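Local atomic coordinates of mandelate racemase/muconate lactonizing enzyme-like protein (PDB entry 3CYJ), a protein that is of unknown function but belongs to the mandelate racemase/muconate lactonizing enzyme family, pairing an N-terminal capping domain with a sodium-binding beta/alpha barrel. Residues A[20-25]-A[140-145]; A[135-140]-A[317-322]; A[44-49]-A[114-119]; A[10-15]-A[40-45]; A[98-103]-A[271-276]. One frame throughout, in Å; residues are numbered along the deposited sequence.

In the fold
Contacts 1, 2 and 5 lie near the sodium ion, which is bound by Asp194, Glu221 and Glu222. The side chains of Glu317 in contact 2, Arg273 in contact 5 and Phe140, shared by contacts 1 and 2, are about 6, 7 and 9 Å from it. Contacts 1 and 2 have centres about 12 Å apart and touch through Asp21 and His320. Contacts 1 and 5 join the N-terminal domain to barrel loops, while contact 2 closes the barrel itself. Contacts 3 and 4, centres about 11 Å apart, lie within the N-terminal domain and share Gly44 and Gly45. Helix 97-116 links contact 3 to contact 5, and strand 8-26 links contact 4 to contact 1.

Contact 1 (A[20-25]-A[140-145]); sequences TDYPES and FTSYPL
Ser25 and Pro23 are held by Thr141 and Ser142, the two central residues of a type I turn running from Phe140 to Tyr143. Ser142 OG donates to Pro23 O at 2.6 Å, tilted from the carbonyl plane; its hydroxyl lies between its own backbone N and carbonyl carbon (chi1 59°). Thr141 N reaches Ser25 O at 3.1 Å from above that carbonyl plane. Beside it, Ser25 OG and Thr141 OG1 share a hydrogen bond of 2.8 Å.

A water adds a second polar link. It accepts from Tyr143 OH and donates to Asp21 OD1 and to Glu24 OE2, the last at 2.6 Å.

Aromatic groups supply the packing. The extended Glu24 side chain lies over one face of the Phe140 ring, CG 4.0 Å from the ring centroid in a CH-pi contact. Its carboxylate is stacked only 10° from the ring plane, with OE1 3.3 Å from Phe140 CZ, toward the rim. Ser25 O sits at the edge of the same ring. Tyr22, with CG anti to its backbone N (chi1 -169°), slides past Tyr143 in the opposite direction, CD2 3.7 Å from Tyr143 CD1, and meets Pro144 tip to tip through OH and CD.

Asp21 also bonds His320 at the start of helix 320-329. Hydroxyls and backbone thus join the N-terminal domain to a barrel loop at one end. At the other, the buried Glu24 carboxylate lies against a ring face with the like-charged Asp321 close to OE1, and would probably bind a proton more readily, while the water donates to it.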
# COMPACT_ATOMS: atom_id res chain seq x y z
N THR A 20 -25.61 -38.40 -14.94
CA THR A 20 -26.26 -37.79 -13.79
C THR A 20 -27.68 -38.36 -13.74
O THR A 20 -28.22 -38.79 -14.76
CB THR A 20 -26.29 -36.23 -13.90
OG1 THR A 20 -26.83 -35.84 -15.18
CG2 THR A 20 -24.87 -35.65 -13.83
N ASP A 21 -28.31 -38.34 -12.56
CA ASP A 21 -29.67 -38.84 -12.45
C ASP A 21 -30.74 -37.82 -12.93
O ASP A 21 -31.93 -38.11 -12.91
CB ASP A 21 -29.94 -39.40 -11.03
CG ASP A 21 -29.76 -38.35 -9.91
OD1 ASP A 21 -29.46 -37.18 -10.22
OD2 ASP A 21 -29.92 -38.69 -8.72
N TYR A 22 -30.33 -36.64 -13.37
CA TYR A 22 -31.24 -35.62 -13.89
C TYR A 22 -30.33 -34.68 -14.67
O TYR A 22 -29.12 -34.67 -14.42
CB TYR A 22 -31.92 -34.88 -12.74
CG TYR A 22 -33.09 -33.99 -13.13
CD1 TYR A 22 -34.35 -34.53 -13.39
CD2 TYR A 22 -32.93 -32.59 -13.21
CE1 TYR A 22 -35.46 -33.70 -13.76
CE2 TYR A 22 -34.04 -31.75 -13.57
CZ TYR A 22 -35.29 -32.33 -13.85
OH TYR A 22 -36.35 -31.52 -14.20
N PRO A 23 -30.87 -33.91 -15.65
CA PRO A 23 -29.95 -32.89 -16.26
C PRO A 23 -29.50 -31.85 -15.20
O PRO A 23 -30.34 -31.35 -14.43
CB PRO A 23 -30.82 -32.19 -17.33
CG PRO A 23 -32.17 -32.87 -17.35
CD PRO A 23 -32.21 -33.95 -16.26
N GLU A 24 -28.22 -31.50 -15.17
CA GLU A 24 -27.74 -30.62 -14.09
C GLU A 24 -27.09 -29.35 -14.62
O GLU A 24 -26.47 -29.33 -15.68
CB GLU A 24 -26.78 -31.38 -13.15
CG GLU A 24 -27.48 -32.49 -12.31
CD GLU A 24 -26.49 -33.26 -11.45
OE1 GLU A 24 -25.32 -32.85 -11.39
OE2 GLU A 24 -26.85 -34.27 -10.81
N SER A 25 -27.20 -28.26 -13.86
CA SER A 25 -26.56 -27.03 -14.29
C SER A 25 -26.26 -26.16 -13.08
O SER A 25 -26.78 -26.39 -11.98
CB SER A 25 -27.44 -26.30 -15.29
OG SER A 25 -28.61 -25.84 -14.62
N PHE A 140 -29.14 -27.91 -8.02
CA PHE A 140 -28.80 -27.39 -9.34
C PHE A 140 -29.89 -26.47 -9.87
O PHE A 140 -31.09 -26.61 -9.51
CB PHE A 140 -28.47 -28.53 -10.30
CG PHE A 140 -27.47 -29.46 -9.74
CD1 PHE A 140 -26.11 -29.11 -9.72
CD2 PHE A 140 -27.87 -30.64 -9.11
CE1 PHE A 140 -25.17 -29.96 -9.11
CE2 PHE A 140 -26.94 -31.51 -8.51
CZ PHE A 140 -25.59 -31.18 -8.51
N THR A 141 -29.46 -25.54 -10.72
CA THR A 141 -30.33 -24.54 -11.29
C THR A 141 -31.35 -25.14 -12.27
O THR A 141 -32.39 -24.51 -12.56
CB THR A 141 -29.53 -23.36 -11.92
OG1 THR A 141 -28.41 -23.88 -12.65
CG2 THR A 141 -29.05 -22.39 -10.81
N SER A 142 -31.07 -26.34 -12.75
CA SER A 142 -32.03 -27.05 -13.59
C SER A 142 -33.20 -27.69 -12.80
O SER A 142 -34.21 -28.05 -13.41
CB SER A 142 -31.33 -28.17 -14.35
OG SER A 142 -30.76 -29.04 -13.40
N TYR A 143 -33.05 -27.91 -11.50
CA TYR A 143 -34.12 -28.54 -10.71
C TYR A 143 -35.40 -27.71 -10.66
O TYR A 143 -35.37 -26.52 -10.27
CB TYR A 143 -33.68 -28.76 -9.27
CG TYR A 143 -32.77 -29.93 -9.05
CD1 TYR A 143 -32.29 -30.68 -10.10
CD2 TYR A 143 -32.35 -30.25 -7.77
CE1 TYR A 143 -31.43 -31.78 -9.87
CE2 TYR A 143 -31.51 -31.32 -7.54
CZ TYR A 143 -31.04 -32.07 -8.58
OH TYR A 143 -30.18 -33.14 -8.30
N PRO A 144 -36.54 -28.33 -10.98
CA PRO A 144 -37.76 -27.60 -10.60
C PRO A 144 -37.83 -27.50 -9.08
O PRO A 144 -37.14 -28.24 -8.40
CB PRO A 144 -38.91 -28.47 -11.17
CG PRO A 144 -38.23 -29.45 -12.16
CD PRO A 144 -36.83 -29.65 -11.57
N LEU A 145 -38.66 -26.59 -8.57
CA LEU A 145 -38.78 -26.26 -7.13
C LEU A 145 -38.99 -27.45 -6.16
O LEU A 145 -38.35 -27.52 -5.11
CB LEU A 145 -39.95 -25.30 -6.97
CG LEU A 145 -39.82 -23.80 -6.81
CD1 LEU A 145 -38.43 -23.27 -7.10
CD2 LEU A 145 -40.87 -23.14 -7.66
O HOH W 1 -29.44 -34.40 -10.34

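Contact 2 (A[135-140]-A[317-322]); sequences YGSGGF and EYFHDH
From strand 313-319 Glu317 reaches across to Tyr135 and Ser137 of the neighbouring parallel strand. Its CA lies over one face of the Tyr135 ring, 3.8 Å from the ring centroid in a CH-pi contact. CB then passes Tyr135 OH at 3.3 Å. CG, anti to the backbone N (chi1 177°), presses on Ser137 CB, also at 3.3 Å. The chain stays extended, and CD lies close to Ser137 OG. At the tip, OE2 accepts a 2.6 Å hydrogen bond from Ser137 OG on the lone pair turned away from OE1. Lys164 makes a salt bridge to this same OE2 and a hydrogen bond to Tyr135 OH, while OE1 takes the backbone N-H of Cys298, so both carboxylate oxygens have partners.

The backbones beneath run at 33° to each other. Tyr318 N donates to Tyr135 O at 2.7 Å, and Ser137 N to Tyr318 O. A third bond, His320 N to Ser137 O at 2.9 Å, carries the pairing from strand 313-319 into the first residue of helix 320-329, with Phe319 at its N-cap position.

Beyond the strand end, the rim of the Phe140 ring meets Phe319, CZ lying 3.9 Å from Phe319 CE1. His320 crosses the Phe140 side chain at about a right angle, its CD2 near the ring edge.

Tyr135, Ser137, Glu317 and Phe319 share one face of the sheet. Strand 132-137 opens the ring of parallel strands and strand 313-319 completes it: this is the closing seam of a TIM-type beta/alpha barrel.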
# COMPACT_ATOMS: atom_id res chain seq x y z
N TYR A 135 -21.40 -30.89 4.50
CA TYR A 135 -22.68 -30.32 4.08
C TYR A 135 -23.15 -31.06 2.83
O TYR A 135 -22.32 -31.45 1.99
CB TYR A 135 -22.58 -28.81 3.85
CG TYR A 135 -21.66 -28.37 2.73
CD1 TYR A 135 -22.16 -28.14 1.45
CD2 TYR A 135 -20.31 -28.10 2.97
CE1 TYR A 135 -21.36 -27.70 0.43
CE2 TYR A 135 -19.47 -27.66 1.95
CZ TYR A 135 -20.02 -27.45 0.69
OH TYR A 135 -19.21 -27.00 -0.31
N GLY A 136 -24.46 -31.26 2.74
CA GLY A 136 -25.06 -31.82 1.55
C GLY A 136 -25.07 -30.78 0.44
O GLY A 136 -25.53 -29.66 0.63
N SER A 137 -24.59 -31.14 -0.75
CA SER A 137 -24.40 -30.14 -1.81
C SER A 137 -25.04 -30.58 -3.18
O SER A 137 -24.66 -31.60 -3.72
CB SER A 137 -22.90 -29.84 -1.96
OG SER A 137 -22.68 -28.97 -3.07
N GLY A 138 -26.01 -29.82 -3.68
CA GLY A 138 -26.67 -30.10 -4.94
C GLY A 138 -27.46 -28.86 -5.36
O GLY A 138 -26.87 -27.76 -5.53
N GLY A 139 -28.77 -29.00 -5.53
CA GLY A 139 -29.66 -27.83 -5.67
C GLY A 139 -29.39 -27.11 -6.97
O GLY A 139 -29.41 -25.85 -7.03
N PHE A 140 -29.14 -27.91 -8.02
CA PHE A 140 -28.80 -27.39 -9.34
C PHE A 140 -29.89 -26.47 -9.87
O PHE A 140 -31.09 -26.61 -9.51
CB PHE A 140 -28.47 -28.53 -10.30
CG PHE A 140 -27.47 -29.46 -9.74
CD1 PHE A 140 -26.11 -29.11 -9.72
CD2 PHE A 140 -27.87 -30.64 -9.11
CE1 PHE A 140 -25.17 -29.96 -9.11
CE2 PHE A 140 -26.94 -31.51 -8.51
CZ PHE A 140 -25.59 -31.18 -8.51
N GLU A 317 -17.61 -30.92 1.47
CA GLU A 317 -18.76 -30.92 0.59
C GLU A 317 -19.15 -32.35 0.23
O GLU A 317 -18.36 -33.11 -0.39
CB GLU A 317 -18.44 -30.18 -0.71
CG GLU A 317 -19.59 -30.22 -1.69
CD GLU A 317 -19.24 -29.58 -3.00
OE1 GLU A 317 -18.05 -29.68 -3.43
OE2 GLU A 317 -20.16 -29.00 -3.58
N TYR A 318 -20.37 -32.71 0.63
CA TYR A 318 -20.94 -33.99 0.26
C TYR A 318 -21.64 -33.81 -1.07
O TYR A 318 -22.85 -33.57 -1.12
CB TYR A 318 -21.98 -34.44 1.33
CG TYR A 318 -22.44 -35.84 1.14
CD1 TYR A 318 -21.59 -36.94 1.41
CD2 TYR A 318 -23.71 -36.08 0.64
CE1 TYR A 318 -22.02 -38.26 1.19
CE2 TYR A 318 -24.15 -37.39 0.40
CZ TYR A 318 -23.30 -38.47 0.69
OH TYR A 318 -23.75 -39.76 0.45
N PHE A 319 -20.86 -33.86 -2.15
CA PHE A 319 -21.37 -33.43 -3.46
C PHE A 319 -22.21 -34.51 -4.12
O PHE A 319 -21.75 -35.65 -4.29
CB PHE A 319 -20.21 -33.03 -4.39
CG PHE A 319 -20.69 -32.43 -5.71
CD1 PHE A 319 -21.61 -31.39 -5.71
CD2 PHE A 319 -20.22 -32.91 -6.90
CE1 PHE A 319 -22.06 -30.81 -6.89
CE2 PHE A 319 -20.65 -32.33 -8.13
CZ PHE A 319 -21.57 -31.28 -8.11
N HIS A 320 -23.44 -34.17 -4.46
CA HIS A 320 -24.38 -35.14 -5.03
C HIS A 320 -23.77 -36.00 -6.12
O HIS A 320 -23.64 -37.20 -5.96
CB HIS A 320 -25.65 -34.45 -5.55
CG HIS A 320 -26.55 -35.36 -6.34
ND1 HIS A 320 -27.25 -36.41 -5.77
CD2 HIS A 320 -26.86 -35.38 -7.66
CE1 HIS A 320 -27.93 -37.05 -6.71
NE2 HIS A 320 -27.73 -36.43 -7.86
N ASP A 321 -23.35 -35.40 -7.24
CA ASP A 321 -22.80 -36.20 -8.35
C ASP A 321 -21.82 -37.25 -7.87
O ASP A 321 -21.82 -38.39 -8.34
CB ASP A 321 -22.09 -35.34 -9.38
CG ASP A 321 -23.01 -34.34 -10.07
OD1 ASP A 321 -24.15 -34.15 -9.63
OD2 ASP A 321 -22.60 -33.71 -11.07
N HIS A 322 -20.96 -36.84 -6.93
CA HIS A 322 -19.81 -37.63 -6.57
C HIS A 322 -20.13 -38.68 -5.58
O HIS A 322 -19.67 -39.82 -5.74
CB HIS A 322 -18.69 -36.74 -6.05
CG HIS A 322 -18.12 -35.86 -7.10
ND1 HIS A 322 -17.16 -34.90 -6.84
CD2 HIS A 322 -18.40 -35.78 -8.43
CE1 HIS A 322 -16.85 -34.28 -7.97
NE2 HIS A 322 -17.59 -34.79 -8.94

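Contact 3 (A[44-49]-A[114-119]); sequences GGRKGL and ARLLGL
Arg46 and Leu116 lead a surface packing contact in the N-terminal domain, where outer strand 46-53 lies against the C-terminal end of helix 97-116. Van der Waals touches carry it, with no hydrogen bond between the segments. Leu116 CD2 is the main apolar point: it lies 3.6 Å from Arg46 CG and 3.5 Å from Gly44 O. The Arg46 and Leu116 side chains slide past each other in opposite directions. A bend at chi2 (-75°) turns Arg46 CD aside, and NE comes within 3.7 Å of Arg115 O, obliquely to the guanidinium plane. That carbonyl already accepts from Gly118 N in the Schellman motif that ends the helix.

Arg115, extended from CG to NE, brings CD to 3.2 Å from Lys47 O. The two arginine tips stay apart, Arg46 NH1 being 6.1 Å from Arg115 NH1.

Asp111, one turn before Arg115, accepts a hydrogen bond from Leu49 N and forms a long, weak ion pair with Arg115 NE. Lys47 packs on Glu40 and His42 of the adjoining strand 33-43. At the helix end Ala114 touches helix 121-124, and Leu117 and Leu119 pack on Leu119 and Leu117 of a neighbouring subunit.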
# COMPACT_ATOMS: atom_id res chain seq x y z
N GLY A 44 4.58 -53.88 -3.24
CA GLY A 44 4.82 -54.63 -1.99
C GLY A 44 3.75 -55.65 -1.59
O GLY A 44 3.59 -55.90 -0.39
N GLY A 45 3.04 -56.23 -2.57
CA GLY A 45 1.96 -57.19 -2.29
C GLY A 45 0.58 -56.58 -2.05
O GLY A 45 -0.42 -57.31 -1.91
N ARG A 46 0.51 -55.25 -2.01
CA ARG A 46 -0.78 -54.56 -1.86
C ARG A 46 -1.17 -53.72 -3.10
O ARG A 46 -0.41 -53.61 -4.08
CB ARG A 46 -0.78 -53.72 -0.56
CG ARG A 46 -0.43 -54.51 0.71
CD ARG A 46 -1.60 -55.39 1.13
NE ARG A 46 -1.70 -55.65 2.57
CZ ARG A 46 -2.74 -56.27 3.15
NH1 ARG A 46 -3.76 -56.72 2.41
NH2 ARG A 46 -2.76 -56.43 4.47
N LYS A 47 -2.37 -53.12 -3.04
CA LYS A 47 -2.85 -52.22 -4.09
C LYS A 47 -3.60 -50.96 -3.60
O LYS A 47 -4.58 -51.02 -2.87
CB LYS A 47 -3.63 -52.99 -5.13
CG LYS A 47 -4.82 -52.25 -5.74
CD LYS A 47 -5.42 -53.04 -6.91
CE LYS A 47 -6.58 -53.98 -6.50
NZ LYS A 47 -7.78 -53.27 -5.90
N GLY A 48 -3.12 -49.79 -3.98
CA GLY A 48 -3.80 -48.56 -3.60
C GLY A 48 -4.64 -48.03 -4.75
O GLY A 48 -4.34 -48.23 -5.96
N LEU A 49 -5.72 -47.38 -4.40
CA LEU A 49 -6.39 -46.64 -5.44
C LEU A 49 -6.64 -45.14 -5.11
O LEU A 49 -6.78 -44.75 -3.94
CB LEU A 49 -7.60 -47.41 -5.96
CG LEU A 49 -9.00 -47.03 -5.53
CD1 LEU A 49 -9.83 -48.37 -5.31
CD2 LEU A 49 -8.86 -46.13 -4.32
N ALA A 114 -0.84 -46.64 3.10
CA ALA A 114 -1.66 -46.91 4.26
C ALA A 114 -1.94 -48.43 4.42
O ALA A 114 -1.78 -49.00 5.52
CB ALA A 114 -2.96 -46.11 4.18
N ARG A 115 -2.35 -49.04 3.30
CA ARG A 115 -2.52 -50.50 3.11
C ARG A 115 -1.28 -51.34 3.44
O ARG A 115 -1.41 -52.33 4.16
CB ARG A 115 -3.07 -50.84 1.72
CG ARG A 115 -4.54 -50.48 1.63
CD ARG A 115 -5.08 -50.43 0.22
NE ARG A 115 -6.49 -49.99 0.18
CZ ARG A 115 -7.55 -50.75 0.51
NH1 ARG A 115 -7.37 -51.98 0.97
NH2 ARG A 115 -8.78 -50.28 0.42
N LEU A 116 -0.10 -50.93 2.98
CA LEU A 116 1.16 -51.61 3.35
C LEU A 116 1.41 -51.55 4.85
O LEU A 116 2.09 -52.43 5.41
CB LEU A 116 2.38 -51.01 2.64
CG LEU A 116 2.54 -51.24 1.13
CD1 LEU A 116 3.67 -50.32 0.60
CD2 LEU A 116 2.76 -52.75 0.81
N LEU A 117 0.88 -50.51 5.48
CA LEU A 117 1.04 -50.33 6.91
C LEU A 117 -0.11 -50.92 7.65
O LEU A 117 -0.12 -50.87 8.86
CB LEU A 117 1.12 -48.86 7.27
CG LEU A 117 2.40 -48.14 6.88
CD1 LEU A 117 2.43 -46.79 7.56
CD2 LEU A 117 3.61 -48.98 7.22
N GLY A 118 -1.09 -51.44 6.93
CA GLY A 118 -2.25 -52.00 7.57
C GLY A 118 -3.11 -50.97 8.32
O GLY A 118 -3.78 -51.34 9.28
N LEU A 119 -3.15 -49.71 7.86
CA LEU A 119 -3.90 -48.65 8.56
C LEU A 119 -5.01 -48.05 7.70
O LEU A 119 -4.84 -47.95 6.49
CB LEU A 119 -2.96 -47.52 8.99
CG LEU A 119 -1.94 -47.84 10.09
CD1 LEU A 119 -1.03 -46.68 10.37
CD2 LEU A 119 -2.61 -48.38 11.38

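Contact 4 (A[10-15]-A[40-45])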
# COMPACT_ATOMS: atom_id res chain seq x y z
N ARG A 10 3.66 -51.00 -10.45
CA ARG A 10 2.84 -50.85 -11.61
C ARG A 10 1.66 -49.91 -11.31
O ARG A 10 1.05 -50.00 -10.27
CB ARG A 10 2.34 -52.25 -12.00
CG ARG A 10 1.49 -52.32 -13.25
CD ARG A 10 1.29 -53.77 -13.73
NE ARG A 10 0.67 -54.66 -12.74
CZ ARG A 10 -0.63 -54.88 -12.70
NH1 ARG A 10 -1.43 -54.24 -13.55
NH2 ARG A 10 -1.13 -55.72 -11.79
N LEU A 11 1.36 -49.01 -12.26
CA LEU A 11 0.16 -48.18 -12.18
C LEU A 11 -0.82 -48.59 -13.25
O LEU A 11 -0.42 -48.74 -14.39
CB LEU A 11 0.51 -46.72 -12.43
CG LEU A 11 1.22 -45.88 -11.42
CD1 LEU A 11 0.92 -44.46 -11.90
CD2 LEU A 11 0.67 -46.18 -10.05
N GLU A 12 -2.08 -48.75 -12.90
CA GLU A 12 -3.11 -49.02 -13.91
C GLU A 12 -4.07 -47.84 -13.92
O GLU A 12 -4.52 -47.41 -12.88
CB GLU A 12 -3.94 -50.27 -13.58
CG GLU A 12 -3.17 -51.50 -13.13
CD GLU A 12 -4.11 -52.67 -12.75
OE1 GLU A 12 -4.07 -53.73 -13.47
OE2 GLU A 12 -4.89 -52.53 -11.75
N VAL A 13 -4.42 -47.38 -15.10
CA VAL A 13 -5.31 -46.26 -15.24
C VAL A 13 -6.54 -46.71 -16.03
O VAL A 13 -6.41 -47.43 -17.00
CB VAL A 13 -4.62 -45.06 -16.04
CG1 VAL A 13 -5.46 -43.82 -15.94
CG2 VAL A 13 -3.25 -44.79 -15.51
N SER A 14 -7.72 -46.25 -15.62
CA SER A 14 -8.97 -46.55 -16.29
C SER A 14 -9.93 -45.41 -16.00
O SER A 14 -9.65 -44.60 -15.13
CB SER A 14 -9.52 -47.91 -15.84
OG SER A 14 -9.76 -47.96 -14.44
N ALA A 15 -11.03 -45.32 -16.73
CA ALA A 15 -11.93 -44.20 -16.62
C ALA A 15 -13.34 -44.70 -16.76
O ALA A 15 -13.59 -45.69 -17.45
CB ALA A 15 -11.63 -43.12 -17.69
N GLU A 40 -4.73 -47.26 -10.16
CA GLU A 40 -4.39 -48.28 -9.18
C GLU A 40 -2.92 -48.48 -9.14
O GLU A 40 -2.26 -48.72 -10.21
CB GLU A 40 -5.13 -49.60 -9.39
CG GLU A 40 -6.65 -49.41 -9.38
CD GLU A 40 -7.38 -50.75 -9.33
OE1 GLU A 40 -6.69 -51.75 -9.63
OE2 GLU A 40 -8.60 -50.81 -8.99
N ALA A 41 -2.40 -48.37 -7.92
CA ALA A 41 -0.98 -48.55 -7.67
C ALA A 41 -0.72 -49.88 -6.97
O ALA A 41 -1.27 -50.14 -5.87
CB ALA A 41 -0.41 -47.42 -6.85
N HIS A 42 0.11 -50.69 -7.61
CA HIS A 42 0.43 -52.05 -7.17
C HIS A 42 1.82 -52.02 -6.65
O HIS A 42 2.72 -51.53 -7.36
CB HIS A 42 0.41 -53.00 -8.36
CG HIS A 42 -0.96 -53.28 -8.86
ND1 HIS A 42 -1.61 -52.46 -9.76
CD2 HIS A 42 -1.85 -54.26 -8.55
CE1 HIS A 42 -2.82 -52.92 -10.00
NE2 HIS A 42 -3.00 -54.01 -9.28
N GLY A 43 2.02 -52.51 -5.42
CA GLY A 43 3.37 -52.60 -4.89
C GLY A 43 3.41 -53.31 -3.56
O GLY A 43 2.41 -53.39 -2.87
N GLY A 44 4.58 -53.88 -3.24
CA GLY A 44 4.82 -54.63 -1.99
C GLY A 44 3.75 -55.65 -1.59
O GLY A 44 3.59 -55.90 -0.39
N GLY A 45 3.04 -56.23 -2.57
CA GLY A 45 1.96 -57.19 -2.29
C GLY A 45 0.58 -56.58 -2.05
O GLY A 45 -0.42 -57.31 -1.91
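Glu12 and Glu40 form a hydrogen-bonded antiparallel pair, with Glu12 N to Glu40 O and Glu40 N to Glu12 O both 2.7 Å. Arg10 and His42 form the next such pair: His42 N reaches Arg10 O at 2.9 Å, whereas the return bond from Arg10 N to His42 O is longer, 3.3 Å. Leu11 and Ala41 make the non-hydrogen-bonded pair between them.

On the face bearing Arg10, Glu12, Glu40 and His42, Arg10 NH1 makes a salt bridge to Glu12 OE1 at 2.7 Å, meeting it from above the carboxylate plane. The Arg10 chain bends at chi3 (59°), which turns NE back. Its guanidinium lies flat over the His42 ring, centres 4.0 Å apart and planes at 20°, the two side chains pointing the same way. Glu12 OE2 comes to 2.9 Å from Glu40 OE1 with the carboxylate planes 37° apart.

The other face is apolar: Leu11 CD2 rests 3.6 Å from Ala41 CB, and Leu11 also touches helix 57-70. Two carboxylates this close would be expected to repel, which may raise the proton affinity of one of them, though the exact place of Glu12 OE2 is uncertain; the guanidinium of Arg10, paired with Glu12, would probably offset part of the charge.

Contact 5 (A[98-103]-A[271-276]); sequences GAMAVS and VTRCGG
Ser103 and Gly275 make the hydrogen bond that ties helix 97-116 to the loop after barrel strand 266-269. Gly275 N donates to Ser103 OG at 3.0 Å, with a bent N-H...O angle of 137°. The hydroxyl in turn donates to Ala99 O at 2.7 Å, one turn back in the helix. With chi1 -66°, OG sits anti to its carbonyl carbon and beside its backbone N. Ala99 O also accepts the helical bond from Ser103 N, and these two donors approach from opposite faces of its carbonyl plane.

Met100 CA points its hydrogen at Thr272 O, a nearly straight CA-H...O contact of 3.5 Å. Carbons also pack against backbone oxygens: Thr272 O, which accepts a hydrogen bond from Thr52 OG1, lies 3.3 Å from Ser103 CB, and Ala99 CB is 3.4 Å from Arg273 O.

Met100 and the aliphatic part of Arg273 lie side by side, pointing the same way, with Met100 CG 4.0 Å from Arg273 CG. The methionine sulphur lies near the guanidinium plane, at its edge. Arg273 ends in a salt bridge to Glu249.

Around the contact, Ala101 packs on helix 57-70, Val102 on helix 78-88 and Val271 on helix 300-306, while Met100 touches Ala92 of another subunit. The helix of the N-terminal domain is thus wedged between its own neighbouring helices and a barrel loop.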
# COMPACT_ATOMS: atom_id res chain seq x y z
N GLY A 98 -3.11 -31.83 -15.88
CA GLY A 98 -1.88 -32.34 -15.28
C GLY A 98 -1.97 -32.44 -13.76
O GLY A 98 -1.44 -33.40 -13.14
N ALA A 99 -2.66 -31.47 -13.14
CA ALA A 99 -2.76 -31.43 -11.68
C ALA A 99 -3.73 -32.48 -11.22
O ALA A 99 -3.57 -33.10 -10.16
CB ALA A 99 -3.24 -30.02 -11.21
N MET A 100 -4.80 -32.64 -12.00
CA MET A 100 -5.81 -33.66 -11.74
C MET A 100 -5.16 -35.06 -11.79
O MET A 100 -5.45 -35.93 -10.94
CB MET A 100 -6.94 -33.54 -12.77
CG MET A 100 -7.86 -32.42 -12.44
SD MET A 100 -9.33 -32.19 -13.44
CE MET A 100 -8.67 -30.89 -14.37
N ALA A 101 -4.24 -35.25 -12.75
CA ALA A 101 -3.53 -36.51 -12.90
C ALA A 101 -2.59 -36.76 -11.72
O ALA A 101 -2.61 -37.86 -11.12
CB ALA A 101 -2.77 -36.57 -14.23
N VAL A 102 -1.72 -35.78 -11.43
CA VAL A 102 -0.86 -35.89 -10.23
C VAL A 102 -1.69 -36.24 -8.97
O VAL A 102 -1.30 -37.09 -8.17
CB VAL A 102 -0.03 -34.61 -9.98
CG1 VAL A 102 0.61 -34.67 -8.62
CG2 VAL A 102 1.10 -34.45 -11.04
N SER A 103 -2.84 -35.61 -8.81
CA SER A 103 -3.67 -35.82 -7.62
C SER A 103 -4.15 -37.27 -7.50
O SER A 103 -4.04 -37.89 -6.44
CB SER A 103 -4.90 -34.90 -7.72
OG SER A 103 -4.49 -33.54 -7.63
N VAL A 271 -9.31 -32.02 -3.15
CA VAL A 271 -8.22 -33.00 -3.06
C VAL A 271 -7.87 -33.67 -4.43
O VAL A 271 -6.72 -34.13 -4.65
CB VAL A 271 -8.51 -34.10 -1.97
CG1 VAL A 271 -9.45 -35.12 -2.49
CG2 VAL A 271 -7.27 -34.79 -1.54
N THR A 272 -8.81 -33.68 -5.36
CA THR A 272 -8.55 -34.32 -6.65
C THR A 272 -7.96 -33.34 -7.67
O THR A 272 -7.76 -33.66 -8.83
CB THR A 272 -9.81 -35.07 -7.18
OG1 THR A 272 -10.80 -34.15 -7.64
CG2 THR A 272 -10.41 -35.98 -6.09
N ARG A 273 -7.62 -32.13 -7.21
CA ARG A 273 -7.10 -31.13 -8.12
C ARG A 273 -5.89 -30.41 -7.59
O ARG A 273 -5.05 -29.98 -8.36
CB ARG A 273 -8.16 -30.08 -8.40
CG ARG A 273 -9.32 -30.54 -9.20
CD ARG A 273 -10.28 -29.45 -9.22
NE ARG A 273 -11.23 -29.65 -10.26
CZ ARG A 273 -12.36 -28.97 -10.33
NH1 ARG A 273 -12.63 -28.04 -9.39
NH2 ARG A 273 -13.21 -29.19 -11.34
N CYS A 274 -5.82 -30.27 -6.26
CA CYS A 274 -4.86 -29.38 -5.64
C CYS A 274 -3.59 -30.12 -5.34
O CYS A 274 -2.76 -29.65 -4.55
CB CYS A 274 -5.43 -28.82 -4.33
SG CYS A 274 -5.62 -30.12 -3.08
N GLY A 275 -3.44 -31.30 -5.92
CA GLY A 275 -2.17 -32.02 -5.72
C GLY A 275 -2.30 -33.21 -4.80
O GLY A 275 -1.30 -33.75 -4.31
N GLY A 276 -3.53 -33.64 -4.59
CA GLY A 276 -3.77 -34.87 -3.88
C GLY A 276 -3.59 -34.68 -2.38
O GLY A 276 -3.74 -33.57 -1.85